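Proline dehydrogenase (Deinococcus radiodurans, PDB 4H6Q) oxidises L-proline to delta-1-pyrroline-5-carboxylate with FAD as cofactor, passing the electrons to a quinone in the first step of proline degradation to glutamate. Local coordinates at residues K100-D114 with L136-Q150. Sequence-based numbering, arbitrary orientation.
With FAD (flavin-adenine dinucleotide), chain C; TFB (tetrahydrofuran-2-carboxylic acid), chain D.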
ATOM      1  N   LYS A 100       2.713   6.379   3.835  1.00 11.49           N
ATOM      2  CA  LYS A 100       2.402   7.563   3.023  1.00 11.45           C
ATOM      3  C   LYS A 100       3.456   8.607   3.325  1.00 11.30           C
ATOM      4  O   LYS A 100       3.655   8.985   4.492  1.00 11.83           O
ATOM      5  CB  LYS A 100       1.012   8.113   3.425  1.00 12.46           C
ATOM      6  CG  LYS A 100      -0.099   7.261   2.796  1.00 12.86           C
ATOM      7  CD  LYS A 100      -1.460   7.674   3.315  1.00 14.45           C
ATOM      8  CE  LYS A 100      -2.574   6.925   2.581  1.00 13.67           C
ATOM      9  NZ  LYS A 100      -2.508   5.442   2.674  1.00 16.02           N
ATOM     10  N   LEU A 101       4.181   9.083   2.317  1.00 11.73           N
ATOM     11  CA  LEU A 101       5.257  10.008   2.646  1.00 11.79           C
ATOM     12  C   LEU A 101       4.746  11.357   3.234  1.00 11.21           C
ATOM     13  O   LEU A 101       5.485  12.079   3.911  1.00 12.48           O
ATOM     14  CB  LEU A 101       6.189  10.231   1.454  1.00 12.10           C
ATOM     15  CG  LEU A 101       7.077   8.986   1.153  1.00 11.92           C
ATOM     16  CD1 LEU A 101       7.683   9.075  -0.228  1.00 14.21           C
ATOM     17  CD2 LEU A 101       8.149   8.772   2.221  1.00 13.74           C
ATOM     18  N   SER A 102       3.473  11.713   2.971  1.00 11.49           N
ATOM     19  CA  SER A 102       2.904  12.896   3.620  1.00 13.05           C
ATOM     20  C   SER A 102       2.732  12.717   5.135  1.00 12.93           C
ATOM     21  O   SER A 102       2.530  13.708   5.851  1.00 14.99           O
ATOM     22  CB  SER A 102       1.539  13.233   3.021  1.00 13.66           C
ATOM     23  OG  SER A 102       0.546  12.366   3.543  1.00 13.70           O
ATOM     24  N   SER A 103       2.826  11.491   5.653  1.00 11.74           N
ATOM     25  CA  SER A 103       2.791  11.283   7.101  1.00 12.28           C
ATOM     26  C   SER A 103       4.132  11.491   7.751  1.00 12.32           C
ATOM     27  O   SER A 103       4.198  11.667   8.979  1.00 12.88           O
ATOM     28  CB  SER A 103       2.278   9.909   7.492  1.00 12.99           C
ATOM     29  OG  SER A 103       3.189   8.879   7.137  1.00 12.20           O
ATOM     30  N   VAL A 104       5.218  11.546   6.949  1.00 11.15           N
ATOM     31  CA  VAL A 104       6.549  11.620   7.546  1.00 11.84           C
ATOM     32  C   VAL A 104       7.372  12.797   7.029  1.00 12.50           C
ATOM     33  O   VAL A 104       8.589  12.859   7.215  1.00 14.44           O
ATOM     34  CB  VAL A 104       7.299  10.276   7.413  1.00 12.09           C
ATOM     35  CG1 VAL A 104       6.602   9.228   8.257  1.00 12.34           C
ATOM     36  CG2 VAL A 104       7.455   9.821   5.955  1.00 11.87           C
ATOM     37  N   GLY A 105       6.682  13.766   6.404  1.00 13.13           N
ATOM     38  CA  GLY A 105       7.302  15.049   6.134  1.00 14.50           C
ATOM     39  C   GLY A 105       7.651  15.410   4.713  1.00 14.55           C
ATOM     40  O   GLY A 105       8.339  16.404   4.502  1.00 15.85           O
ATOM     41  N   GLN A 106       7.194  14.624   3.734  1.00 13.10           N
ATOM     42  CA  GLN A 106       7.446  14.945   2.345  1.00 14.74           C
ATOM     43  C   GLN A 106       7.056  16.360   1.981  1.00 17.15           C
ATOM     44  O   GLN A 106       5.932  16.760   2.205  1.00 21.53           O
ATOM     45  CB  GLN A 106       6.678  13.955   1.466  1.00 13.71           C
ATOM     46  CG  GLN A 106       6.994  14.108  -0.037  1.00 15.09           C
ATOM     47  CD  GLN A 106       6.146  13.197  -0.860  1.00 14.06           C
ATOM     48  OE1 GLN A 106       4.905  13.326  -0.883  1.00 15.73           O
ATOM     49  NE2 GLN A 106       6.768  12.237  -1.529  1.00 13.81           N
ATOM     50  N   GLY A 107       7.999  17.104   1.417  1.00 18.75           N
ATOM     51  CA  GLY A 107       7.736  18.471   1.013  1.00 21.02           C
ATOM     52  C   GLY A 107       8.233  19.462   2.035  1.00 22.99           C
ATOM     53  O   GLY A 107       8.217  20.673   1.728  1.00 25.83           O
ATOM     54  N   LYS A 108       8.665  19.044   3.211  1.00 20.67           N
ATOM     55  CA  LYS A 108       9.202  19.953   4.212  1.00 20.98           C
ATOM     56  C   LYS A 108      10.717  19.805   4.265  1.00 22.01           C
ATOM     57  O   LYS A 108      11.253  18.718   4.183  1.00 22.59           O
ATOM     58  CB  LYS A 108       8.624  19.605   5.593  1.00 21.73           C
ATOM     59  CG  LYS A 108       7.094  19.618   5.631  1.00 25.12           C
ATOM     60  CD  LYS A 108       6.551  19.152   6.970  1.00 26.65           C
ATOM     61  CE  LYS A 108       5.032  19.131   6.948  1.00 28.86           C
ATOM     62  NZ  LYS A 108       4.436  20.493   6.756  1.00 29.05           N
ATOM     63  N   ASP A 109      11.399  20.919   4.406  1.00 22.78           N
ATOM     64  CA  ASP A 109      12.834  20.925   4.530  1.00 23.66           C
ATOM     65  C   ASP A 109      13.250  20.910   5.991  1.00 23.27           C
ATOM     66  O   ASP A 109      12.725  21.671   6.812  1.00 26.54           O
ATOM     67  CB  ASP A 109      13.374  22.216   3.896  1.00 27.35           C
ATOM     68  CG  ASP A 109      14.875  22.289   3.965  1.00 30.22           C
ATOM     69  OD1 ASP A 109      15.510  21.984   2.926  1.00 34.01           O
ATOM     70  OD2 ASP A 109      15.412  22.595   5.070  1.00 29.87           O
ATOM     71  N   GLU A 110      14.209  20.050   6.320  1.00 20.26           N
ATOM     72  CA  GLU A 110      14.871  20.077   7.632  0.57 20.68           C
ATOM     73  C   GLU A 110      16.363  20.016   7.373  1.00 20.62           C
ATOM     74  O   GLU A 110      16.870  19.061   6.751  1.00 18.48           O
ATOM     75  CB  GLU A 110      14.438  18.916   8.554  0.57 22.24           C
ATOM     76  CG  GLU A 110      13.085  19.103   9.270  0.57 21.55           C
ATOM     77  CD  GLU A 110      13.033  20.313  10.195  0.57 24.01           C
ATOM     78  OE1 GLU A 110      14.093  20.718  10.740  0.57 25.55           O
ATOM     79  OE2 GLU A 110      11.915  20.869  10.393  0.57 23.35           O
ATOM     80  N   ASN A 111      17.065  21.071   7.807  1.00 21.95           N
ATOM     81  CA  ASN A 111      18.522  21.161   7.610  1.00 24.50           C
ATOM     82  C   ASN A 111      18.977  20.892   6.165  1.00 25.09           C
ATOM     83  O   ASN A 111      19.968  20.174   5.933  1.00 27.69           O
ATOM     84  CB  ASN A 111      19.235  20.191   8.564  1.00 25.16           C
ATOM     85  CG  ASN A 111      18.986  20.543  10.024  1.00 25.42           C
ATOM     86  OD1 ASN A 111      18.964  21.724  10.376  1.00 26.61           O
ATOM     87  ND2 ASN A 111      18.759  19.526  10.877  1.00 24.74           N
ATOM     88  N   GLY A 112      18.227  21.414   5.203  1.00 24.55           N
ATOM     89  CA  GLY A 112      18.590  21.284   3.793  1.00 24.06           C
ATOM     90  C   GLY A 112      18.217  19.992   3.053  1.00 23.89           C
ATOM     91  O   GLY A 112      18.633  19.782   1.896  1.00 25.16           O
ATOM     92  N   GLU A 113      17.449  19.116   3.694  1.00 21.28           N
ATOM     93  CA  GLU A 113      17.026  17.862   3.056  1.00 21.25           C
ATOM     94  C   GLU A 113      15.559  17.698   3.259  1.00 19.00           C
ATOM     95  O   GLU A 113      15.023  18.174   4.254  1.00 20.56           O
ATOM     96  CB  GLU A 113      17.714  16.690   3.725  1.00 24.48           C
ATOM     97  CG  GLU A 113      19.201  16.672   3.581  1.00 31.41           C
ATOM     98  CD  GLU A 113      19.761  15.442   4.264  1.00 35.70           C
ATOM     99  OE1 GLU A 113      19.873  15.471   5.517  1.00 37.36           O
ATOM    100  OE2 GLU A 113      20.038  14.443   3.559  1.00 36.54           O
ATOM    101  N   ASP A 114      14.898  16.991   2.347  1.00 17.59           N
ATOM    102  CA  ASP A 114      13.480  16.718   2.530  1.00 16.56           C
ATOM    103  C   ASP A 114      13.246  15.798   3.715  1.00 14.84           C
ATOM    104  O   ASP A 114      13.838  14.710   3.807  1.00 16.14           O
ATOM    105  CB  ASP A 114      12.929  16.076   1.258  1.00 16.70           C
ATOM    106  CG  ASP A 114      11.428  15.884   1.303  1.00 18.69           C
ATOM    107  OD1 ASP A 114      10.703  16.774   0.796  1.00 24.52           O
ATOM    108  OD2 ASP A 114      10.979  14.867   1.886  1.00 17.51           O
ATOM    109  N   LEU A 136       6.107   2.633  -0.593  1.00  8.06           N
ATOM    110  CA  LEU A 136       5.700   4.049  -0.616  1.00  8.91           C
ATOM    111  C   LEU A 136       4.349   4.120  -1.324  1.00  9.23           C
ATOM    112  O   LEU A 136       4.266   4.001  -2.565  1.00 10.16           O
ATOM    113  CB  LEU A 136       6.732   4.899  -1.366  1.00  9.48           C
ATOM    114  CG  LEU A 136       8.189   4.644  -0.911  1.00  9.85           C
ATOM    115  CD1 LEU A 136       9.147   5.431  -1.785  1.00 12.14           C
ATOM    116  CD2 LEU A 136       8.409   4.976   0.577  1.00 11.19           C
ATOM    117  N   ASP A 137       3.258   4.287  -0.537  1.00  9.81           N
ATOM    118  CA  ASP A 137       1.912   4.422  -1.119  1.00  9.86           C
ATOM    119  C   ASP A 137       1.884   5.662  -2.044  1.00 11.04           C
ATOM    120  O   ASP A 137       2.638   6.631  -1.865  1.00 11.91           O
ATOM    121  CB  ASP A 137       0.889   4.632  -0.009  1.00  9.22           C
ATOM    122  CG  ASP A 137       0.535   3.376   0.756  1.00  9.40           C
ATOM    123  OD1 ASP A 137       0.914   2.246   0.373  1.00 11.68           O
ATOM    124  OD2 ASP A 137      -0.199   3.574   1.797  1.00 11.46           O
ATOM    125  N   MET A 138       1.021   5.620  -3.042  1.00 10.51           N
ATOM    126  CA  MET A 138       0.850   6.795  -3.892  1.00 10.59           C
ATOM    127  C   MET A 138      -0.349   7.629  -3.459  1.00 10.42           C
ATOM    128  O   MET A 138      -1.476   7.114  -3.354  1.00 11.68           O
ATOM    129  CB  MET A 138       0.756   6.428  -5.378  1.00 12.14           C
ATOM    130  CG  MET A 138       0.944   7.659  -6.304  1.00 11.71           C
ATOM    131  SD  MET A 138       2.600   8.418  -6.194  1.00 12.88           S
ATOM    132  CE  MET A 138       3.626   7.198  -6.971  1.00 15.17           C
ATOM    133  N   GLU A 139      -0.120   8.909  -3.157  1.00 10.84           N
ATOM    134  CA  GLU A 139      -1.161   9.809  -2.720  1.00 12.06           C
ATOM    135  C   GLU A 139      -1.729  10.583  -3.912  1.00 12.57           C
ATOM    136  O   GLU A 139      -1.767  10.030  -5.020  1.00 13.13           O
ATOM    137  CB  GLU A 139      -0.639  10.674  -1.542  1.00 13.50           C
ATOM    138  CG  GLU A 139      -0.173   9.758  -0.361  1.00 12.67           C
ATOM    139  CD  GLU A 139       0.274  10.547   0.848  1.00 13.99           C
ATOM    140  OE1 GLU A 139       1.504  10.810   0.978  1.00 14.90           O
ATOM    141  OE2 GLU A 139      -0.609  10.922   1.672  1.00 14.58           O
ATOM    142  N   ASP A 140      -2.214  11.811  -3.727  1.00 13.33           N
ATOM    143  CA  ASP A 140      -2.903  12.485  -4.833  1.00 14.08           C
ATOM    144  C   ASP A 140      -1.893  12.986  -5.895  1.00 14.16           C
ATOM    145  O   ASP A 140      -0.679  12.886  -5.700  1.00 15.21           O
ATOM    146  CB  ASP A 140      -3.652  13.699  -4.284  1.00 16.53           C
ATOM    147  CG  ASP A 140      -2.697  14.761  -3.797  1.00 17.89           C
ATOM    148  OD1 ASP A 140      -2.414  15.728  -4.517  1.00 19.23           O
ATOM    149  OD2 ASP A 140      -2.130  14.581  -2.686  1.00 18.70           O
ATOM    150  N   HIS A 141      -2.385  13.486  -7.037  1.00 14.41           N
ATOM    151  CA  HIS A 141      -1.505  13.647  -8.207  1.00 14.78           C
ATOM    152  C   HIS A 141      -0.377  14.658  -8.012  1.00 14.83           C
ATOM    153  O   HIS A 141       0.641  14.590  -8.734  1.00 14.95           O
ATOM    154  CB  HIS A 141      -2.296  13.943  -9.501  1.00 16.31           C
ATOM    155  CG  HIS A 141      -2.648  15.391  -9.680  1.00 17.60           C
ATOM    156  ND1 HIS A 141      -3.883  15.920  -9.334  1.00 19.15           N
ATOM    157  CD2 HIS A 141      -1.929  16.431 -10.183  1.00 18.70           C
ATOM    158  CE1 HIS A 141      -3.903  17.216  -9.620  1.00 19.70           C
ATOM    159  NE2 HIS A 141      -2.723  17.555 -10.116  1.00 20.68           N
ATOM    160  N   THR A 142      -0.568  15.604  -7.075  1.00 15.90           N
ATOM    161  CA  THR A 142       0.449  16.610  -6.794  1.00 16.65           C
ATOM    162  C   THR A 142       1.717  16.058  -6.171  1.00 16.45           C
ATOM    163  O   THR A 142       2.719  16.765  -6.113  1.00 17.72           O
ATOM    164  CB  THR A 142      -0.093  17.774  -5.915  1.00 16.98           C
ATOM    165  OG1 THR A 142      -0.281  17.281  -4.564  1.00 17.58           O
ATOM    166  CG2 THR A 142      -1.422  18.358  -6.513  1.00 19.35           C
ATOM    167  N   ARG A 143       1.681  14.799  -5.727  1.00 14.77           N
ATOM    168  CA  ARG A 143       2.823  14.195  -5.023  1.00 14.35           C
ATOM    169  C   ARG A 143       3.524  13.131  -5.867  1.00 13.51           C
ATOM    170  O   ARG A 143       4.488  12.523  -5.420  1.00 14.67           O
ATOM    171  CB  ARG A 143       2.368  13.628  -3.660  1.00 16.28           C
ATOM    172  CG  ARG A 143       2.090  14.783  -2.655  1.00 18.28           C
ATOM    173  CD  ARG A 143       1.525  14.275  -1.333  1.00 19.54           C
ATOM    174  NE  ARG A 143       1.281  15.426  -0.441  1.00 19.13           N
ATOM    175  CZ  ARG A 143       2.148  15.901   0.449  1.00 17.83           C
ATOM    176  NH1 ARG A 143       3.342  15.331   0.612  1.00 17.84           N
ATOM    177  NH2 ARG A 143       1.795  16.919   1.210  1.00 18.02           N
ATOM    178  N   VAL A 144       3.035  12.864  -7.083  1.00 13.62           N
ATOM    179  CA  VAL A 144       3.584  11.752  -7.898  1.00 13.73           C
ATOM    180  C   VAL A 144       5.035  12.008  -8.306  1.00 13.72           C
ATOM    181  O   VAL A 144       5.886  11.122  -8.112  1.00 14.60           O
ATOM    182  CB  VAL A 144       2.717  11.488  -9.168  1.00 13.28           C
ATOM    183  CG1 VAL A 144       3.383  10.420 -10.040  1.00 14.10           C
ATOM    184  CG2 VAL A 144       1.296  11.092  -8.779  1.00 14.92           C
ATOM    185  N   ASP A 145       5.366  13.200  -8.818  1.00 14.55           N
ATOM    186  CA  ASP A 145       6.747  13.446  -9.253  1.00 14.72           C
ATOM    187  C   ASP A 145       7.741  13.289  -8.122  1.00 15.08           C
ATOM    188  O   ASP A 145       8.755  12.578  -8.257  1.00 16.46           O
ATOM    189  CB  ASP A 145       6.863  14.847  -9.899  1.00 18.02           C
ATOM    190  CG  ASP A 145       6.215  14.888 -11.278  1.00 21.86           C
ATOM    191  OD1 ASP A 145       5.364  15.752 -11.557  1.00 32.15           O
ATOM    192  OD2 ASP A 145       6.564  14.059 -12.099  1.00 25.43           O
ATOM    193  N   VAL A 146       7.491  13.946  -6.989  1.00 15.19           N
ATOM    194  CA  VAL A 146       8.413  13.847  -5.871  1.00 15.95           C
ATOM    195  C   VAL A 146       8.476  12.421  -5.308  1.00 13.15           C
ATOM    196  O   VAL A 146       9.555  11.928  -4.970  1.00 14.57           O
ATOM    197  CB  VAL A 146       8.112  14.881  -4.720  1.00 17.51           C
ATOM    198  CG1 VAL A 146       6.727  14.708  -4.076  1.00 19.53           C
ATOM    199  CG2 VAL A 146       9.172  14.802  -3.646  1.00 18.85           C
ATOM    200  N   THR A 147       7.346  11.726  -5.235  1.00 12.76           N
ATOM    201  CA  THR A 147       7.391  10.338  -4.746  1.00 12.05           C
ATOM    202  C   THR A 147       8.215   9.452  -5.683  1.00 12.81           C
ATOM    203  O   THR A 147       9.000   8.627  -5.206  1.00 12.18           O
ATOM    204  CB  THR A 147       5.979   9.763  -4.578  1.00 11.98           C
ATOM    205  OG1 THR A 147       5.283  10.578  -3.623  1.00 13.04           O
ATOM    206  CG2 THR A 147       5.976   8.315  -4.094  1.00 12.93           C
ATOM    207  N   LEU A 148       8.070   9.594  -6.996  1.00 12.74           N
ATOM    208  CA  LEU A 148       8.862   8.780  -7.931  1.00 12.54           C
ATOM    209  C   LEU A 148      10.359   9.131  -7.936  1.00 13.40           C
ATOM    210  O   LEU A 148      11.215   8.235  -8.076  1.00 13.32           O
ATOM    211  CB  LEU A 148       8.284   8.823  -9.358  1.00 13.49           C
ATOM    212  CG  LEU A 148       6.891   8.185  -9.484  1.00 16.04           C
ATOM    213  CD1 LEU A 148       6.423   8.241 -10.942  1.00 18.40           C
ATOM    214  CD2 LEU A 148       6.786   6.748  -8.934  1.00 16.72           C
ATOM    215  N   GLU A 149      10.691  10.409  -7.750  1.00 13.57           N
ATOM    216  CA  GLU A 149      12.073  10.832  -7.579  1.00 14.93           C
ATOM    217  C   GLU A 149      12.675  10.226  -6.310  1.00 13.50           C
ATOM    218  O   GLU A 149      13.790   9.664  -6.310  1.00 14.50           O
ATOM    219  CB  GLU A 149      12.169  12.347  -7.509  1.00 17.01           C
ATOM    220  N   GLN A 150      11.935  10.327  -5.203  1.00 14.38           N
ATOM    221  CA  GLN A 150      12.413   9.799  -3.931  1.00 13.99           C
ATOM    222  C   GLN A 150      12.502   8.269  -3.971  1.00 12.11           C
ATOM    223  O   GLN A 150      13.466   7.674  -3.443  1.00 12.51           O
ATOM    224  CB  GLN A 150      11.553  10.288  -2.785  1.00 14.60           C
ATOM    225  CG  GLN A 150      11.654  11.791  -2.558  1.00 14.16           C
ATOM    226  CD  GLN A 150      10.742  12.334  -1.472  1.00 15.11           C
ATOM    227  OE1 GLN A 150       9.664  11.815  -1.218  1.00 15.27           O
ATOM    228  NE2 GLN A 150      11.197  13.402  -0.814  1.00 17.84           N
TER
HETATM  229  PA  FAD C2001     -13.666  -1.124  -7.670  0.55 14.40           P
HETATM  230  O1A FAD C2001     -13.936  -1.136  -9.178  0.55 15.96           O
HETATM  231  O2A FAD C2001     -13.794   0.159  -6.956  0.55 18.64           O
HETATM  232  O5B FAD C2001     -14.478  -2.107  -6.877  0.55 12.22           O
HETATM  233  C5B FAD C2001     -14.524  -3.469  -7.269  0.55 12.38           C
HETATM  234  C4B FAD C2001     -15.391  -4.319  -6.364  0.55 11.53           C
HETATM  235  O4B FAD C2001     -14.668  -4.545  -5.176  0.55 10.79           O
HETATM  236  C3B FAD C2001     -16.643  -3.658  -5.912  0.55 13.61           C
HETATM  237  O3B FAD C2001     -17.716  -3.725  -6.836  0.55 16.46           O
HETATM  238  C2B FAD C2001     -16.895  -4.378  -4.642  0.55 11.61           C
HETATM  239  O2B FAD C2001     -17.352  -5.695  -4.859  0.55 15.55           O
HETATM  240  C1B FAD C2001     -15.516  -4.439  -4.069  0.55 10.69           C
HETATM  241  N9A FAD C2001     -15.145  -3.261  -3.285  0.55  9.62           N
HETATM  242  C8A FAD C2001     -14.092  -2.386  -3.544  0.55 10.01           C
HETATM  243  N7A FAD C2001     -14.020  -1.417  -2.631  0.55  9.02           N
HETATM  244  C5A FAD C2001     -15.031  -1.665  -1.708  0.55  7.85           C
HETATM  245  C6A FAD C2001     -15.461  -1.022  -0.562  0.55  9.64           C
HETATM  246  N6A FAD C2001     -14.807   0.148  -0.071  0.55 10.71           N
HETATM  247  N1A FAD C2001     -16.511  -1.536   0.098  0.55 10.89           N
HETATM  248  C2A FAD C2001     -17.149  -2.648  -0.322  0.55 12.06           C
HETATM  249  N3A FAD C2001     -16.782  -3.309  -1.430  0.55 10.34           N
HETATM  250  C4A FAD C2001     -15.738  -2.838  -2.104  0.55  9.21           C
HETATM  251  N1  FAD C2001      -4.963   3.676  -4.321  0.55  8.53           N
HETATM  252  C2  FAD C2001      -4.112   4.736  -4.263  0.55  8.69           C
HETATM  253  O2  FAD C2001      -4.469   5.820  -4.909  0.55  7.61           O
HETATM  254  N3  FAD C2001      -2.922   4.697  -3.588  0.55  9.52           N
HETATM  255  C4  FAD C2001      -2.517   3.554  -2.908  0.55  9.88           C
HETATM  256  O4  FAD C2001      -1.350   3.541  -2.233  0.55 10.22           O
HETATM  257  C4X FAD C2001      -3.401   2.386  -2.932  0.55  9.57           C
HETATM  258  N5  FAD C2001      -3.055   1.230  -2.281  0.55  8.53           N
HETATM  259  C5X FAD C2001      -3.917   0.162  -2.383  0.55  6.88           C
HETATM  260  C6  FAD C2001      -3.588  -1.040  -1.736  0.55  6.56           C
HETATM  261  C7  FAD C2001      -4.445  -2.164  -1.851  0.55  7.52           C
HETATM  262  C7M FAD C2001      -4.089  -3.473  -1.150  0.55  9.74           C
HETATM  263  C8  FAD C2001      -5.628  -2.049  -2.621  0.55  6.68           C
HETATM  264  C8M FAD C2001      -6.562  -3.219  -2.775  0.55  6.42           C
HETATM  265  C9  FAD C2001      -5.965  -0.832  -3.233  0.55  7.04           C
HETATM  266  C9A FAD C2001      -5.115   0.253  -3.135  0.55  8.79           C
HETATM  267  N10 FAD C2001      -5.465   1.449  -3.791  0.55 11.44           N
HETATM  268  C10 FAD C2001      -4.616   2.522  -3.684  0.55  9.36           C
HETATM  269  C1' FAD C2001      -6.662   1.569  -4.606  0.55 13.33           C
HETATM  270  C2' FAD C2001      -7.857   2.217  -3.979  0.55 16.62           C
HETATM  271  O2' FAD C2001      -7.794   1.902  -2.593  0.55 17.79           O
HETATM  272  C3' FAD C2001      -8.922   1.657  -4.954  0.55 19.73           C
HETATM  273  O3' FAD C2001      -9.304   2.518  -5.984  0.55 17.45           O
HETATM  274  C4' FAD C2001     -10.112   1.003  -4.371  0.55 21.36           C
HETATM  275  O4' FAD C2001      -9.611  -0.030  -3.600  0.55 21.81           O
HETATM  276  C5' FAD C2001     -10.984   0.484  -5.505  0.55 18.59           C
HETATM  277  O5' FAD C2001     -11.243  -0.868  -5.286  0.55 13.44           O
HETATM  278  P   FAD C2001     -11.082  -1.969  -6.424  0.55 10.42           P
HETATM  279  O1P FAD C2001      -9.775  -1.994  -7.274  0.55  9.51           O
HETATM  280  O2P FAD C2001     -11.582  -3.253  -5.709  0.55 13.71           O
HETATM  281  O3P FAD C2001     -12.283  -1.731  -7.478  0.55 13.05           O
HETATM  282  OA  TFB D2002      -3.917   3.781  -0.019  1.00 14.14           O
HETATM  283  CA  TFB D2002      -5.332   3.641  -0.012  1.00 13.25           C
HETATM  284  C   TFB D2002      -5.955   4.540   1.035  1.00 14.02           C
HETATM  285  OB  TFB D2002      -7.198   4.742   1.000  1.00 14.79           O
HETATM  286  CB  TFB D2002      -5.621   2.235   0.306  1.00 13.64           C
HETATM  287  CG  TFB D2002      -4.422   1.787   1.006  1.00 13.68           C
HETATM  288  CD  TFB D2002      -3.298   2.661   0.608  1.00 13.90           C
HETATM  289  OXT TFB D2002      -5.255   5.103   1.955  1.00 14.34           O
HETATM  290  O   HOH W   1       4.151   8.273  -0.354  1.00 15.89           O
HETATM  291  O   HOH W   2       3.322  11.002  -0.963  1.00 15.62           O
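Gln-106 and Arg-143 run past each other in opposite directions, amide and guanidinium nearly coplanar (18° apart). Arg-143 NH1 donates a hydrogen bond to Gln-106 OE1 at 2.9 Å, in the carbonyl plane and on a lone pair, while Ser-102 CB sits over the centre of one guanidinium face. With CG anti to the backbone N (chi1 -174°) and the chain extended, Gln-106 carries its amide to helix 144-158, where both NE2 hydrogens are used: one goes to Thr-147 OG1 at 3.1 Å, the other almost straight (172°) to Gln-150 OE1, approached from above its carbonyl plane. A water bridges Gln-106 OE1 to Glu-139 OE1. The Glu-139 carboxylate clasps Ser-102 through its syn lone pairs, OE1 taking the backbone N at 2.9 Å and OE2 the hydroxyl OG at 2.6 Å. Farther in, Lys-100 NZ forms a salt bridge with Asp-137 OD2 at 3.1 Å, on the anti side and somewhat out of the carboxylate plane, and also bonds the tetrahydrofuroate carboxylate. Tyr-280 OH bonds OD2 too, while Arg-189 pairs with OD1. Loops following neighbouring strands 96-99 and 133-136, with the start of helix 144-158, meet here, placing substrate and flavin contacts at the C-terminal mouth of a beta8-alpha8 barrel.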